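Nitrate transport protein (Xanthomonas axonopodis pv. citri, PDB 3KSX) binds alkanesulfonates in the periplasm, probably delivering them to an ABC importer, and is captured here with the sulfonate buffer MOPS bound. Local coordinates at residues L145-L150 / L155-I160; P89-Q94 / K285-T290; R244-S249 / V263-L268; Q230-L235 / A274-L279; A26-L31 / R218-A223. All blocks are in the same frame, centred on the assembly; numbering follows the deposited sequence.

Contact 1: residues L145-L150 / L155-I160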
# COMPACT_ATOMS: atom_id res chain seq x y z
N LEU A 145 7.90 6.47 3.87
CA LEU A 145 9.17 5.76 4.16
C LEU A 145 10.39 6.66 3.87
O LEU A 145 11.30 6.80 4.72
CB LEU A 145 9.31 4.50 3.32
CG LEU A 145 10.70 3.84 3.45
CD1 LEU A 145 10.58 3.02 4.73
CD2 LEU A 145 11.03 2.95 2.27
N LEU A 146 10.39 7.30 2.68
CA LEU A 146 11.48 8.18 2.32
C LEU A 146 11.64 9.36 3.26
O LEU A 146 12.74 9.64 3.72
CB LEU A 146 11.33 8.62 0.85
CG LEU A 146 12.44 9.30 0.12
CD1 LEU A 146 13.76 8.55 0.22
CD2 LEU A 146 11.98 9.48 -1.35
N LEU A 147 10.59 10.17 3.46
CA LEU A 147 10.59 11.15 4.51
C LEU A 147 11.19 10.74 5.85
O LEU A 147 12.08 11.45 6.38
CB LEU A 147 9.15 11.68 4.70
CG LEU A 147 8.94 12.69 5.80
CD1 LEU A 147 9.71 13.96 5.46
CD2 LEU A 147 7.45 13.00 5.96
N ARG A 148 10.76 9.61 6.40
CA ARG A 148 11.14 9.22 7.73
C ARG A 148 12.60 8.71 7.74
O ARG A 148 13.34 8.99 8.69
CB ARG A 148 10.25 8.06 8.24
CG ARG A 148 8.69 8.34 8.46
CD ARG A 148 8.30 9.20 9.65
NE ARG A 148 9.12 8.82 10.80
CZ ARG A 148 8.91 7.73 11.56
NH1 ARG A 148 7.88 6.91 11.30
NH2 ARG A 148 9.77 7.46 12.53
N VAL A 149 13.03 8.04 6.69
CA VAL A 149 14.42 7.53 6.62
C VAL A 149 15.40 8.69 6.47
O VAL A 149 16.39 8.77 7.20
CB VAL A 149 14.55 6.47 5.49
CG1 VAL A 149 15.97 6.13 5.16
CG2 VAL A 149 13.87 5.20 5.90
N LEU A 150 15.11 9.59 5.54
CA LEU A 150 15.92 10.77 5.29
C LEU A 150 16.06 11.57 6.59
O LEU A 150 17.16 12.00 6.98
CB LEU A 150 15.30 11.61 4.19
CG LEU A 150 15.40 11.01 2.75
CD1 LEU A 150 14.70 11.94 1.82
CD2 LEU A 150 16.86 10.86 2.37
N LEU A 155 18.24 14.57 6.56
CA LEU A 155 17.90 15.05 5.23
C LEU A 155 16.41 15.31 5.13
O LEU A 155 15.65 14.64 5.79
CB LEU A 155 18.31 14.00 4.17
CG LEU A 155 19.82 13.83 3.98
CD1 LEU A 155 20.14 12.59 3.10
CD2 LEU A 155 20.40 15.07 3.36
N SER A 156 15.98 16.29 4.36
CA SER A 156 14.54 16.38 4.18
C SER A 156 14.21 16.11 2.74
O SER A 156 15.11 15.92 1.89
CB SER A 156 14.01 17.77 4.57
OG SER A 156 14.56 18.71 3.67
N MET A 157 12.91 16.18 2.44
CA MET A 157 12.46 16.02 1.10
C MET A 157 13.05 17.12 0.21
O MET A 157 13.22 16.93 -1.00
CB MET A 157 10.91 15.99 1.01
CG MET A 157 10.31 14.80 1.80
SD MET A 157 10.81 13.20 1.14
CE MET A 157 10.36 13.45 -0.56
N ARG A 158 13.39 18.27 0.77
CA ARG A 158 14.00 19.30 -0.09
C ARG A 158 15.48 19.07 -0.35
O ARG A 158 16.09 19.87 -1.04
CB ARG A 158 13.72 20.73 0.40
CG ARG A 158 14.05 21.05 1.85
CD ARG A 158 13.17 22.24 2.50
NE ARG A 158 12.99 22.02 3.95
CZ ARG A 158 13.95 21.61 4.79
NH1 ARG A 158 15.21 21.44 4.36
NH2 ARG A 158 13.65 21.37 6.08
N ASP A 159 16.07 18.02 0.24
CA ASP A 159 17.49 17.74 0.01
C ASP A 159 17.71 16.73 -1.12
O ASP A 159 18.86 16.36 -1.45
CB ASP A 159 18.15 17.22 1.29
CG ASP A 159 18.14 18.22 2.40
OD1 ASP A 159 18.44 19.40 2.14
OD2 ASP A 159 17.84 17.85 3.56
N ILE A 160 16.61 16.22 -1.66
CA ILE A 160 16.66 15.15 -2.68
C ILE A 160 15.81 15.65 -3.83
O ILE A 160 15.02 16.58 -3.65
CB ILE A 160 16.27 13.75 -2.16
CG1 ILE A 160 14.83 13.68 -1.65
CG2 ILE A 160 17.16 13.31 -0.97
CD1 ILE A 160 13.81 13.51 -2.72
O HOH W 1 12.96 13.99 5.94
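Leu-150, near the end of helix 141-152, meets Leu-155, Met-157 and Ile-160 of the segment that carries the chain back toward strand 161-164. Its side chain is the centre of the contact, and its two methyl groups divide the work. CD2 lies against Leu-155, with CD1 of that residue 3.8 Å away, while CD1 faces Ile-160, whose CG1 is 3.9 Å from it. CG of Leu-150 stands anti to the carbonyl carbon (chi1 -72°), which sends the fork out toward the returning segment. Met-157 reaches in by a different route: its CG comes within 3.8 Å of Leu-147 CD1, the two side chains crossing at about a right angle, and the bend at chi2 then sets SD 4.1 Å from Leu-150 CD1. Met-157 and Ile-160 also touch strand 133-136, through Phe-136 and Ile-134 respectively, so the same residues join helix, turn and sheet in a beta-alpha-beta crossover. Two polar links accompany the packing. Leu-155 N donates to Leu-150 O over 2.8 Å, nearly straight at the hydrogen (164°) but arriving from above the carbonyl plane. A water donates to both Leu-147 O and Leu-155 O. Main-chain carbonyls at the end of the helix are therefore met by an amide and a water, while the leucine, methionine and isoleucine side chains pack against one another through apolar groups.

Contact 2: residues P89-Q94 / K285-T290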
# COMPACT_ATOMS: atom_id res chain seq x y z
N PRO A 89 -1.94 7.32 0.95
CA PRO A 89 -2.91 7.72 -0.10
C PRO A 89 -4.20 8.41 0.44
O PRO A 89 -4.58 9.50 -0.07
CB PRO A 89 -3.20 6.45 -0.84
CG PRO A 89 -1.79 5.68 -0.79
CD PRO A 89 -1.38 5.98 0.68
N PRO A 90 -4.82 7.86 1.50
CA PRO A 90 -6.01 8.51 1.99
C PRO A 90 -5.78 9.90 2.56
O PRO A 90 -6.70 10.71 2.51
CB PRO A 90 -6.59 7.57 3.05
CG PRO A 90 -5.50 6.56 3.36
CD PRO A 90 -4.56 6.56 2.15
N LEU A 91 -4.59 10.16 3.11
CA LEU A 91 -4.26 11.48 3.63
C LEU A 91 -4.23 12.46 2.46
O LEU A 91 -4.76 13.57 2.50
CB LEU A 91 -2.90 11.40 4.35
CG LEU A 91 -2.92 10.64 5.68
CD1 LEU A 91 -1.48 10.51 6.28
CD2 LEU A 91 -3.92 11.26 6.63
N PHE A 92 -3.60 12.03 1.37
CA PHE A 92 -3.58 12.93 0.21
C PHE A 92 -4.97 13.10 -0.34
O PHE A 92 -5.29 14.16 -0.74
CB PHE A 92 -2.63 12.41 -0.90
CG PHE A 92 -1.21 12.86 -0.72
CD1 PHE A 92 -0.46 12.45 0.39
CD2 PHE A 92 -0.58 13.67 -1.67
CE1 PHE A 92 0.86 12.90 0.57
CE2 PHE A 92 0.80 14.09 -1.48
CZ PHE A 92 1.48 13.71 -0.36
N ALA A 93 -5.78 12.04 -0.43
CA ALA A 93 -7.19 12.17 -0.87
C ALA A 93 -8.07 13.09 -0.00
O ALA A 93 -8.74 13.96 -0.56
CB ALA A 93 -7.83 10.79 -1.01
N GLN A 94 -8.03 12.92 1.34
CA GLN A 94 -8.66 13.86 2.31
C GLN A 94 -8.20 15.28 2.11
O GLN A 94 -9.03 16.23 2.06
CB GLN A 94 -8.31 13.41 3.72
CG GLN A 94 -9.09 12.18 4.20
CD GLN A 94 -8.85 11.88 5.68
OE1 GLN A 94 -7.87 11.28 6.03
NE2 GLN A 94 -9.78 12.35 6.56
N LYS A 285 -4.61 7.56 16.06
CA LYS A 285 -3.60 8.55 16.52
C LYS A 285 -2.35 8.53 15.64
O LYS A 285 -1.83 9.64 15.30
CB LYS A 285 -3.26 8.28 18.03
CG LYS A 285 -4.46 8.67 18.96
CD LYS A 285 -4.26 8.39 20.45
CE LYS A 285 -3.21 9.23 21.09
NZ LYS A 285 -3.73 10.60 21.39
N ALA A 286 -1.84 7.33 15.30
CA ALA A 286 -0.62 7.20 14.44
C ALA A 286 -0.86 7.87 13.08
O ALA A 286 -0.06 8.69 12.61
CB ALA A 286 -0.20 5.68 14.32
N GLN A 287 -2.06 7.61 12.54
CA GLN A 287 -2.49 8.14 11.29
C GLN A 287 -2.62 9.65 11.39
O GLN A 287 -2.12 10.36 10.55
CB GLN A 287 -3.81 7.47 10.85
CG GLN A 287 -4.32 7.91 9.40
CD GLN A 287 -3.39 7.47 8.28
OE1 GLN A 287 -2.36 6.80 8.51
NE2 GLN A 287 -3.80 7.74 7.04
N GLN A 288 -3.24 10.18 12.46
CA GLN A 288 -3.23 11.66 12.58
C GLN A 288 -1.81 12.27 12.73
O GLN A 288 -1.50 13.37 12.21
CB GLN A 288 -4.03 12.01 13.86
CG GLN A 288 -4.31 13.53 14.02
CD GLN A 288 -4.98 14.14 12.83
OE1 GLN A 288 -6.12 13.77 12.51
NE2 GLN A 288 -4.30 15.09 12.16
N ALA A 289 -0.92 11.59 13.45
CA ALA A 289 0.46 12.06 13.61
C ALA A 289 1.16 12.16 12.24
O ALA A 289 1.88 13.15 11.98
CB ALA A 289 1.20 11.14 14.55
N THR A 290 0.89 11.20 11.33
CA THR A 290 1.46 11.24 10.00
C THR A 290 0.87 12.43 9.24
O THR A 290 1.59 13.14 8.63
CB THR A 290 1.18 9.92 9.27
OG1 THR A 290 1.76 8.83 10.03
CG2 THR A 290 1.73 9.96 7.87
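Leu-91 of helix 88-95 presses its branched end against Gln-287 and Thr-290 of helix 281-296, a helix-helix crossing in the lobe of this periplasmic binding protein built on the sheet that includes strands 100-106 and 212-217. The short segments cross at -61° with their axes 11.0 Å apart, so side chains alone bridge the gap. Gln-287 and Leu-91 approach from opposite directions: the amide nitrogen NE2 sits 3.3 Å from Leu-91 CG and 3.5 Å from its CD2. The second partner, Thr-290, turns its methyl group to the leucine, crossing it at about a right angle. What places the glutamine amide beside an apolar neighbour lies one shell out. CG of Gln-287 is anti to the backbone N (chi1 -176°) and the chain then bends at chi2, which carries NE2 to the carbonyl oxygen of Asp-87 and to the hydroxyl of Tyr-102, both hydrogen-bonded to it. The buried amide thus has its polar partners just before helix 88-95 and on strand 100-106, while the leucine packs beside it. Tyr-102 also touches Pro-90 and Leu-91, and Phe-213 of strand 212-217 touches Gln-287. On the threonine side, the closest approach is Leu-91 CD1 to Thr-290 CG2, 3.6 Å.

Contact 3: residues R244-S249 / V263-L268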
# COMPACT_ATOMS: atom_id res chain seq x y z
N ARG A 244 -1.35 -20.33 6.32
CA ARG A 244 -2.09 -21.64 6.29
C ARG A 244 -1.95 -22.45 5.00
O ARG A 244 -2.13 -23.69 5.00
CB ARG A 244 -3.57 -21.49 6.70
CG ARG A 244 -4.48 -20.59 5.83
CD ARG A 244 -5.97 -20.79 6.22
NE ARG A 244 -6.77 -19.57 6.17
CZ ARG A 244 -6.74 -18.60 7.09
NH1 ARG A 244 -5.92 -18.68 8.16
NH2 ARG A 244 -7.51 -17.53 6.96
N ASP A 245 -1.61 -21.78 3.90
CA ASP A 245 -1.49 -22.44 2.56
C ASP A 245 -0.23 -21.98 1.85
O ASP A 245 -0.29 -21.52 0.70
CB ASP A 245 -2.74 -22.17 1.68
CG ASP A 245 -2.77 -23.05 0.41
OD1 ASP A 245 -2.16 -24.13 0.46
OD2 ASP A 245 -3.40 -22.69 -0.64
N ARG A 246 0.91 -22.10 2.53
CA ARG A 246 2.15 -21.50 1.99
C ARG A 246 2.49 -21.94 0.54
O ARG A 246 2.61 -21.09 -0.36
CB ARG A 246 3.33 -21.69 2.97
CG ARG A 246 4.72 -21.23 2.45
CD ARG A 246 5.88 -21.50 3.49
NE ARG A 246 7.17 -20.97 2.99
CZ ARG A 246 7.61 -19.73 3.20
NH1 ARG A 246 6.91 -18.86 3.93
NH2 ARG A 246 8.77 -19.33 2.68
N ALA A 247 2.62 -23.26 0.32
CA ALA A 247 3.08 -23.78 -0.99
C ALA A 247 2.10 -23.48 -2.11
O ALA A 247 2.50 -23.12 -3.21
CB ALA A 247 3.41 -25.27 -0.90
N GLY A 248 0.80 -23.64 -1.81
CA GLY A 248 -0.29 -23.40 -2.74
C GLY A 248 -0.25 -21.94 -3.12
O GLY A 248 -0.30 -21.62 -4.30
N SER A 249 -0.14 -21.06 -2.12
CA SER A 249 -0.08 -19.62 -2.33
C SER A 249 1.07 -19.21 -3.24
O SER A 249 0.87 -18.41 -4.13
CB SER A 249 0.06 -18.89 -1.00
OG SER A 249 -1.17 -18.85 -0.28
N VAL A 263 11.06 -15.57 -6.00
CA VAL A 263 10.77 -14.17 -5.75
C VAL A 263 9.54 -14.10 -4.88
O VAL A 263 9.56 -13.43 -3.86
CB VAL A 263 10.52 -13.43 -7.08
CG1 VAL A 263 10.10 -12.01 -6.86
CG2 VAL A 263 11.79 -13.44 -7.93
N VAL A 264 8.47 -14.80 -5.26
CA VAL A 264 7.27 -14.86 -4.44
C VAL A 264 7.55 -15.33 -3.01
O VAL A 264 7.04 -14.79 -1.99
CB VAL A 264 6.19 -15.77 -5.11
CG1 VAL A 264 4.95 -15.79 -4.25
CG2 VAL A 264 5.86 -15.25 -6.43
N GLU A 265 8.33 -16.40 -2.92
CA GLU A 265 8.79 -16.87 -1.66
C GLU A 265 9.44 -15.80 -0.75
O GLU A 265 9.16 -15.73 0.44
CB GLU A 265 9.85 -17.91 -1.99
CG GLU A 265 9.41 -19.31 -1.76
CD GLU A 265 10.06 -19.86 -0.53
OE1 GLU A 265 10.28 -19.04 0.41
OE2 GLU A 265 10.40 -21.07 -0.51
N ARG A 266 10.38 -15.04 -1.32
CA ARG A 266 11.07 -13.93 -0.65
C ARG A 266 10.05 -12.92 -0.17
O ARG A 266 10.13 -12.48 0.97
CB ARG A 266 12.12 -13.28 -1.60
CG ARG A 266 13.31 -12.62 -0.87
CD ARG A 266 14.44 -13.64 -0.47
NE ARG A 266 13.93 -14.96 -0.06
CZ ARG A 266 13.78 -15.40 1.20
NH1 ARG A 266 14.10 -14.65 2.26
NH2 ARG A 266 13.29 -16.63 1.39
N THR A 267 9.04 -12.61 -1.00
CA THR A 267 8.04 -11.61 -0.57
C THR A 267 7.25 -12.08 0.69
O THR A 267 6.90 -11.25 1.56
CB THR A 267 7.10 -11.11 -1.67
OG1 THR A 267 6.10 -12.11 -1.93
CG2 THR A 267 7.81 -10.70 -3.01
N LEU A 268 7.01 -13.40 0.80
CA LEU A 268 6.36 -13.98 2.03
C LEU A 268 7.24 -14.01 3.28
O LEU A 268 6.75 -13.81 4.42
CB LEU A 268 5.79 -15.38 1.77
CG LEU A 268 4.88 -15.56 0.54
CD1 LEU A 268 4.17 -16.92 0.60
CD2 LEU A 268 3.88 -14.41 0.39
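Arg-246, in the first turn of helix 246-257, stretches across to Glu-265 and Leu-268 of helix 261-269, and the contact divides into a charged outer part and an apolar inner one. On the outer side, Arg-246 NH2 forms a salt bridge of 2.7 Å with Glu-265 OE1. The carboxylate oxygen arrives at the edge of the guanidinium, near its plane, yet the two flat groups are turned 88° apart, and OE2 stays 4.0 Å from NH2; the pairing is one-oxygen, one-nitrogen rather than a two-pronged fork. The arginine gains its length by leaving CA opposite the backbone N (chi1 174°) and running extended from CG to NE. Arg-266 joins more loosely, its NH2 a long 4.0 Å from the same Glu-265 OE1. On the inner side, Leu-268 is buried and points toward helix 246-257, where it touches Ile-250; it also meets Leu-242 of helix 225-244. Between the two parts, Leu-268 CB lies 4.2 Å from Arg-246 NH1. The helices are thus packed through aliphatic groups inside and joined on the solvent side by a single short ion pair. With Arg-246 paired closely and Arg-266 only at long range, Glu-265 probably offsets part of their like charge.

Contact 4: residues Q230-L235 / A274-L279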
# COMPACT_ATOMS: atom_id res chain seq x y z
N GLN A 230 -18.66 -7.72 6.93
CA GLN A 230 -18.50 -9.09 6.48
C GLN A 230 -17.49 -9.22 5.39
O GLN A 230 -16.72 -10.19 5.39
CB GLN A 230 -19.82 -9.66 6.01
CG GLN A 230 -20.65 -10.08 7.21
CD GLN A 230 -22.10 -9.85 6.97
OE1 GLN A 230 -22.61 -10.13 5.88
NE2 GLN A 230 -22.78 -9.30 7.97
N VAL A 231 -17.44 -8.25 4.45
CA VAL A 231 -16.38 -8.20 3.43
C VAL A 231 -14.99 -8.20 4.09
O VAL A 231 -14.14 -9.03 3.73
CB VAL A 231 -16.56 -6.97 2.49
CG1 VAL A 231 -15.38 -6.82 1.57
CG2 VAL A 231 -17.85 -7.14 1.61
N MET A 232 -14.80 -7.29 5.05
CA MET A 232 -13.53 -7.17 5.78
C MET A 232 -13.23 -8.48 6.44
O MET A 232 -12.10 -8.95 6.39
CB MET A 232 -13.55 -6.16 6.90
CG MET A 232 -13.78 -4.69 6.54
SD MET A 232 -12.46 -4.10 5.49
CE MET A 232 -13.08 -4.35 3.80
N GLY A 233 -14.26 -9.09 7.05
CA GLY A 233 -14.11 -10.47 7.61
C GLY A 233 -13.51 -11.50 6.67
O GLY A 233 -12.68 -12.28 7.06
N THR A 234 -13.96 -11.50 5.42
CA THR A 234 -13.53 -12.47 4.44
C THR A 234 -12.13 -12.10 3.94
O THR A 234 -11.29 -12.98 3.69
CB THR A 234 -14.58 -12.56 3.26
OG1 THR A 234 -15.81 -12.99 3.80
CG2 THR A 234 -14.20 -13.56 2.19
N LEU A 235 -11.85 -10.81 3.84
CA LEU A 235 -10.51 -10.44 3.43
C LEU A 235 -9.49 -10.73 4.55
O LEU A 235 -8.28 -10.96 4.29
CB LEU A 235 -10.49 -8.96 3.00
CG LEU A 235 -11.36 -8.62 1.79
CD1 LEU A 235 -11.11 -7.21 1.43
CD2 LEU A 235 -10.96 -9.54 0.62
N ALA A 274 -0.78 -10.13 8.61
CA ALA A 274 -1.33 -8.75 8.47
C ALA A 274 -2.79 -8.70 7.98
O ALA A 274 -3.07 -8.16 6.89
CB ALA A 274 -0.43 -7.85 7.56
N SER A 275 -3.70 -9.26 8.78
CA SER A 275 -5.11 -9.35 8.43
C SER A 275 -5.83 -8.00 8.63
O SER A 275 -5.52 -7.23 9.57
CB SER A 275 -5.76 -10.45 9.28
OG SER A 275 -5.46 -10.26 10.64
N VAL A 276 -6.78 -7.69 7.78
CA VAL A 276 -7.56 -6.46 7.95
C VAL A 276 -8.41 -6.61 9.21
O VAL A 276 -9.00 -7.65 9.41
CB VAL A 276 -8.35 -6.06 6.69
CG1 VAL A 276 -9.34 -7.11 6.30
CG2 VAL A 276 -9.06 -4.68 6.93
N GLN A 277 -8.35 -5.62 10.09
CA GLN A 277 -9.21 -5.57 11.30
C GLN A 277 -9.62 -4.14 11.58
O GLN A 277 -9.19 -3.19 10.84
CB GLN A 277 -8.44 -6.09 12.45
CG GLN A 277 -6.99 -5.62 12.40
CD GLN A 277 -6.10 -6.48 13.27
OE1 GLN A 277 -5.44 -7.42 12.80
NE2 GLN A 277 -6.04 -6.14 14.54
N PRO A 278 -10.43 -3.95 12.63
CA PRO A 278 -10.91 -2.65 12.93
C PRO A 278 -9.78 -1.76 13.35
O PRO A 278 -8.75 -2.21 13.83
CB PRO A 278 -11.82 -2.86 14.13
CG PRO A 278 -12.27 -4.27 14.03
CD PRO A 278 -11.03 -4.96 13.53
N LEU A 279 -9.95 -0.49 13.10
CA LEU A 279 -8.99 0.52 13.53
C LEU A 279 -9.02 0.65 15.05
O LEU A 279 -10.09 0.74 15.69
CB LEU A 279 -9.23 1.91 12.84
CG LEU A 279 -8.79 2.00 11.33
CD1 LEU A 279 -9.81 1.43 10.35
CD2 LEU A 279 -8.58 3.47 11.00
O HOH W 2 -6.28 -9.32 5.41
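A helix-to-loop contact in one lobe of the binding protein sets the long helix 225-244 beside the irregular segment that leads into helix 281-296. Val-276 is the residue of that loop which meets the helix, and its side chain fits against one helical turn, between Met-232 and Leu-235. The two methyl groups part company there. CG2 faces the sulfur of Met-232, SD, at 3.7 Å, while CG1 lies against Leu-235 CB at 4.0 Å and also 3.3 Å from the carbonyl oxygen of Met-232. The valine holds CG1 between its backbone N and carbonyl carbon (chi1 61°), and this rotation turns both methyls to the helix. Met-232 crosses Val-276 at about a right angle; the bend at chi2 brings SD to the valine, and chi3 leaves the terminal methyl farther from it. Phe-214 of strand 212-217 touches Met-232, Leu-235 and Val-276 alike, so the four form one apolar cluster between helix, loop and sheet. The backbone of the loop is tied to the same helix beside this cluster: Val-276 O accepts a hydrogen bond from the side-chain amide of Asn-236, and the amide of Ala-274 donates to Asp-239. A water bridges the two segments, donating to Leu-235 O over 2.8 Å and accepting from Val-276 N over 2.9 Å.

Contact 5: residues A26-L31 / R218-A223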
# COMPACT_ATOMS: atom_id res chain seq x y z
N ALA A 26 -31.56 -6.38 2.69
CA ALA A 26 -30.78 -6.74 1.49
C ALA A 26 -29.23 -6.76 1.70
O ALA A 26 -28.73 -6.52 2.82
CB ALA A 26 -31.18 -5.79 0.33
N GLU A 27 -28.51 -7.11 0.63
CA GLU A 27 -27.07 -6.89 0.46
C GLU A 27 -26.98 -6.14 -0.87
O GLU A 27 -27.94 -6.13 -1.64
CB GLU A 27 -26.31 -8.22 0.36
CG GLU A 27 -26.81 -9.28 1.32
CD GLU A 27 -25.95 -10.53 1.28
OE1 GLU A 27 -25.96 -11.23 0.24
OE2 GLU A 27 -25.28 -10.80 2.29
N PRO A 28 -25.86 -5.49 -1.15
CA PRO A 28 -25.90 -4.65 -2.35
C PRO A 28 -25.96 -5.43 -3.65
O PRO A 28 -25.63 -6.62 -3.69
CB PRO A 28 -24.59 -3.88 -2.27
CG PRO A 28 -23.76 -4.74 -1.41
CD PRO A 28 -24.62 -5.31 -0.41
N ALA A 29 -26.39 -4.74 -4.71
CA ALA A 29 -26.43 -5.33 -6.05
C ALA A 29 -25.01 -5.61 -6.55
O ALA A 29 -24.76 -6.60 -7.24
CB ALA A 29 -27.10 -4.38 -7.01
N GLN A 30 -24.06 -4.74 -6.16
CA GLN A 30 -22.74 -4.80 -6.75
C GLN A 30 -21.68 -4.30 -5.73
O GLN A 30 -21.97 -3.43 -4.88
CB GLN A 30 -22.68 -3.94 -8.03
CG GLN A 30 -21.39 -4.24 -8.81
CD GLN A 30 -21.20 -3.45 -10.11
OE1 GLN A 30 -21.74 -2.35 -10.28
NE2 GLN A 30 -20.39 -4.00 -11.01
N LEU A 31 -20.47 -4.86 -5.82
CA LEU A 31 -19.32 -4.35 -5.06
C LEU A 31 -18.21 -4.23 -6.08
O LEU A 31 -17.70 -5.27 -6.55
CB LEU A 31 -18.92 -5.34 -3.97
CG LEU A 31 -17.53 -5.05 -3.34
CD1 LEU A 31 -17.45 -3.61 -2.76
CD2 LEU A 31 -17.22 -6.07 -2.30
N ARG A 218 -18.25 6.92 1.63
CA ARG A 218 -19.13 7.16 2.79
C ARG A 218 -20.62 6.70 2.52
O ARG A 218 -21.25 6.04 3.39
CB ARG A 218 -19.09 8.63 3.19
CG ARG A 218 -20.14 8.96 4.28
CD ARG A 218 -20.09 10.42 4.70
NE ARG A 218 -18.80 10.82 5.26
CZ ARG A 218 -18.47 10.79 6.56
NH1 ARG A 218 -19.35 10.37 7.46
NH2 ARG A 218 -17.25 11.19 6.96
N ARG A 219 -21.14 6.98 1.32
CA ARG A 219 -22.49 6.46 0.98
C ARG A 219 -22.62 4.93 1.02
O ARG A 219 -23.59 4.40 1.53
CB ARG A 219 -22.90 6.97 -0.38
CG ARG A 219 -23.22 8.45 -0.31
CD ARG A 219 -23.50 9.05 -1.72
NE ARG A 219 -24.30 10.28 -1.63
CZ ARG A 219 -25.62 10.32 -1.82
NH1 ARG A 219 -26.27 9.18 -2.14
NH2 ARG A 219 -26.30 11.51 -1.73
N TYR A 220 -21.63 4.22 0.49
CA TYR A 220 -21.77 2.77 0.40
C TYR A 220 -21.67 2.17 1.82
O TYR A 220 -22.40 1.26 2.11
CB TYR A 220 -20.69 2.20 -0.53
CG TYR A 220 -20.86 0.74 -0.97
CD1 TYR A 220 -21.61 0.40 -2.11
CD2 TYR A 220 -20.22 -0.29 -0.26
CE1 TYR A 220 -21.72 -0.93 -2.53
CE2 TYR A 220 -20.30 -1.62 -0.70
CZ TYR A 220 -21.02 -1.92 -1.84
OH TYR A 220 -21.08 -3.24 -2.24
N ALA A 221 -20.73 2.66 2.65
CA ALA A 221 -20.51 2.10 3.97
C ALA A 221 -21.72 2.42 4.90
O ALA A 221 -22.13 1.60 5.74
CB ALA A 221 -19.17 2.64 4.58
N THR A 222 -22.30 3.59 4.70
CA THR A 222 -23.54 3.97 5.41
C THR A 222 -24.71 3.08 5.03
O THR A 222 -25.41 2.58 5.93
CB THR A 222 -23.82 5.43 5.15
OG1 THR A 222 -22.73 6.11 5.73
CG2 THR A 222 -25.11 5.92 5.86
N ALA A 223 -24.89 2.84 3.72
CA ALA A 223 -25.99 1.96 3.22
C ALA A 223 -25.85 0.48 3.56
O ALA A 223 -26.84 -0.19 3.78
CB ALA A 223 -26.18 2.10 1.75
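Tyr-220 of helix 218-223 extends its ring toward Pro-28, Gln-30 and Leu-31, where the chain enters strand 30-36, and its hydroxyl is the point on which the three converge. With chi1 at -168° the CB-CG bond runs opposite to CA-N, directing the ring out from its helix and across to the strand. Pro-28 and Leu-31 each cross the tyrosine side chain at about a right angle. The proline brings CG to 3.2 Å from Tyr-220 OH; Leu-31 brings CD1 to 4.0 Å from Tyr-220 CE2 and CB to 3.5 Å from OH. Gln-30 O comes instead at the edge of the ring, near its plane, and accepts a hydrogen bond of 2.8 Å from OH. Seen from the acceptor, the donor is tilted 28° out of the carbonyl plane, with a C=O...OH angle of 128°. Phe-227 of helix 225-244 touches Pro-28, Leu-31 and Tyr-220, covering this small cluster, and Trp-224 meets the tyrosine ring. One phenol thus serves both kinds of contact: the ring and the hydroxyl oxygen are packed by proline and leucine, while the hydroxyl donates to a main-chain carbonyl, tying the helix to the beginning of the strand.

Contacts 2, 4 and 5 are buried and join parts of one lobe, whereas contact 1 is partly buried in the other and contact 3 has a solvent-exposed side. Their chemistry follows: of the five, only contact 3 is linked between its own segments by a salt bridge, contacts 1 and 4 combine apolar side chains with bridging waters, contact 5 relies on a buried phenol-to-carbonyl bond, and contact 2 places an amide against a leucine. Contacts 4 and 5 touch directly, Val-231 CG2 lying 4.1 Å from Leu-31 CD2. Contacts 2 and 4 meet strands 100-106 and 212-217. Helix 281-296 supplies half of contact 2 and also touches Leu-147 of contact 1, consistent with its packing against both lobes.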